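Local coordinates for protein ribose 5-phosphate isomerase B (Anaplasma phagocytophilum, PDB 4EM8) that probably interconverts ribose 5-phosphate and ribulose 5-phosphate, as a sugar-phosphate isomerase, at residues K85-A90 with A107-F112. Residues are numbered along the deposited sequence; the frame is centred on the assembly and turned at random.
Sequences KNIRAA and ANVLCF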
loop_
_atom_site.group_PDB
_atom_site.type_symbol
_atom_site.label_atom_id
_atom_site.label_comp_id
_atom_site.label_asym_id
_atom_site.label_seq_id
_atom_site.Cartn_x
_atom_site.Cartn_y
_atom_site.Cartn_z
ATOM N N LYS A 85 -11.296 8.337 -0.264
ATOM C CA LYS A 85 -12.008 7.568 -1.304
ATOM C C LYS A 85 -11.692 7.939 -2.764
ATOM O O LYS A 85 -11.964 7.147 -3.670
ATOM C CB LYS A 85 -13.530 7.619 -1.063
ATOM C CG LYS A 85 -13.939 7.051 0.297
ATOM C CD LYS A 85 -15.443 6.890 0.494
ATOM C CE LYS A 85 -15.723 6.062 1.759
ATOM N NZ LYS A 85 -17.101 5.522 1.856
ATOM N N ASN A 86 -11.131 9.116 -3.006
ATOM C CA ASN A 86 -10.792 9.531 -4.377
ATOM C C ASN A 86 -9.368 9.071 -4.731
ATOM O O ASN A 86 -8.958 9.242 -5.849
ATOM C CB ASN A 86 -10.873 11.055 -4.563
ATOM C CG ASN A 86 -9.978 11.825 -3.596
ATOM O OD1 ASN A 86 -9.859 11.462 -2.434
ATOM N ND2 ASN A 86 -9.350 12.907 -4.076
ATOM N N ILE A 87 -8.641 8.533 -3.749
ATOM C CA ILE A 87 -7.239 8.220 -3.872
ATOM C C ILE A 87 -7.017 6.733 -3.984
ATOM O O ILE A 87 -7.590 5.910 -3.217
ATOM C CB ILE A 87 -6.434 8.720 -2.657
ATOM C CG1 ILE A 87 -6.547 10.247 -2.473
ATOM C CG2 ILE A 87 -4.972 8.314 -2.792
ATOM C CD1 ILE A 87 -6.100 11.120 -3.646
ATOM N N ARG A 88 -6.131 6.384 -4.920
ATOM C CA ARG A 88 -5.715 5.006 -5.116
ATOM C C ARG A 88 -4.207 5.013 -5.173
ATOM O O ARG A 88 -3.616 5.239 -6.250
ATOM C CB ARG A 88 -6.345 4.422 -6.393
ATOM C CG ARG A 88 -7.870 4.383 -6.308
ATOM C CD ARG A 88 -8.537 3.879 -7.578
ATOM N NE ARG A 88 -8.242 4.755 -8.697
ATOM C CZ ARG A 88 -8.855 5.917 -8.917
ATOM N NH1 ARG A 88 -9.823 6.319 -8.114
ATOM N NH2 ARG A 88 -8.506 6.670 -9.946
ATOM N N ALA A 89 -3.602 4.838 -3.983
ATOM C CA ALA A 89 -2.156 4.930 -3.804
ATOM C C ALA A 89 -1.455 3.592 -3.855
ATOM O O ALA A 89 -1.922 2.623 -3.294
ATOM C CB ALA A 89 -1.809 5.620 -2.482
ATOM N N ALA A 90 -0.263 3.563 -4.434
ATOM C CA ALA A 90 0.567 2.341 -4.471
ATOM C C ALA A 90 2.018 2.706 -4.167
ATOM O O ALA A 90 2.569 3.612 -4.779
ATOM C CB ALA A 90 0.481 1.677 -5.845
ATOM N N ALA A 107 -4.211 3.721 -10.533
ATOM C CA ALA A 107 -3.574 4.367 -9.361
ATOM C C ALA A 107 -3.296 5.829 -9.687
ATOM O O ALA A 107 -2.846 6.139 -10.788
ATOM C CB ALA A 107 -2.297 3.645 -8.944
ATOM N N ASN A 108 -3.639 6.734 -8.764
ATOM C CA ASN A 108 -3.433 8.162 -8.994
ATOM C C ASN A 108 -2.413 8.810 -8.030
ATOM O O ASN A 108 -2.081 9.986 -8.192
ATOM C CB ASN A 108 -4.778 8.910 -9.043
ATOM C CG ASN A 108 -5.612 8.727 -7.802
ATOM O OD1 ASN A 108 -5.127 8.264 -6.751
ATOM N ND2 ASN A 108 -6.900 9.125 -7.894
ATOM N N VAL A 109 -1.906 8.036 -7.066
ATOM C CA VAL A 109 -0.826 8.453 -6.137
ATOM C C VAL A 109 0.275 7.381 -6.047
ATOM O O VAL A 109 0.031 6.198 -5.691
ATOM C CB VAL A 109 -1.380 8.757 -4.734
ATOM C CG1 VAL A 109 -0.273 8.997 -3.684
ATOM C CG2 VAL A 109 -2.359 9.934 -4.820
ATOM N N LEU A 110 1.490 7.801 -6.372
ATOM C CA LEU A 110 2.672 6.955 -6.299
ATOM C C LEU A 110 3.432 7.236 -4.995
ATOM O O LEU A 110 3.785 8.386 -4.715
ATOM C CB LEU A 110 3.555 7.182 -7.527
ATOM C CG LEU A 110 4.955 6.507 -7.666
ATOM C CD1 LEU A 110 4.895 4.999 -7.446
ATOM C CD2 LEU A 110 5.598 6.833 -9.021
ATOM N N CYS A 111 3.661 6.200 -4.186
ATOM C CA CYS A 111 4.463 6.338 -2.971
ATOM C C CYS A 111 5.857 5.713 -3.112
ATOM O O CYS A 111 5.966 4.641 -3.654
ATOM C CB CYS A 111 3.729 5.674 -1.807
ATOM S SG CYS A 111 2.086 6.394 -1.529
ATOM N N PHE A 112 6.892 6.370 -2.599
ATOM C CA PHE A 112 8.254 5.839 -2.570
ATOM C C PHE A 112 8.800 5.798 -1.146
ATOM O O PHE A 112 8.403 6.599 -0.315
ATOM C CB PHE A 112 9.217 6.750 -3.337
ATOM C CG PHE A 112 9.031 6.724 -4.800
ATOM C CD1 PHE A 112 9.427 5.624 -5.517
ATOM C CD2 PHE A 112 8.539 7.841 -5.478
ATOM C CE1 PHE A 112 9.268 5.586 -6.879
ATOM C CE2 PHE A 112 8.396 7.819 -6.842
ATOM C CZ PHE A 112 8.781 6.691 -7.544
#
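With CG lying between its backbone N and carbonyl carbon (chi1 57°), Asn108 turns its amide onto the main chain of 86-88, while Arg88, bent at chi3 (-62°), brings one face of its guanidinium near that amide. Asn108 ND2 gives a hydrogen bond to Asn86 O at 2.9 Å, in the planes of both groups, and Asn108 OD1 accepts Arg88 N at 2.8 Å, almost straight at the hydrogen. Both ends of the buried amide are thus used by backbone atoms, which fixes its rotation. Asn108 ND2 lies over one face of the Arg88 guanidinium, 3.6 Å from Arg88 NH2, with the planes inclined by 39° and the amide offset toward the rim; the main polar partner of Arg88 is Asp106 O, bound through NE. Arg88 O in turn receives Asn108 N at 2.9 Å and, more weakly, Val109 N. Beyond this point the chains run as parallel strands: Ala90 N bonds to Val109 O and Cys111 N to Ala90 O, both at 2.9 Å. On the face toward helix 75-81, Val109 CG2 meets Ile87 CG2 at 3.7 Å, and Ala89 CB touches Val109 CB (3.9 Å) and, separately, Cys111 SG. The second subunit approaches 85-90, where its Arg83 binds Ile87 O. Strands 89-91 and 109-113, joined through helix 95-105, form a beta-alpha-beta unit at one edge of the chain's parallel sheet, within the Rossmann-like alpha/beta fold of RpiB enzymes.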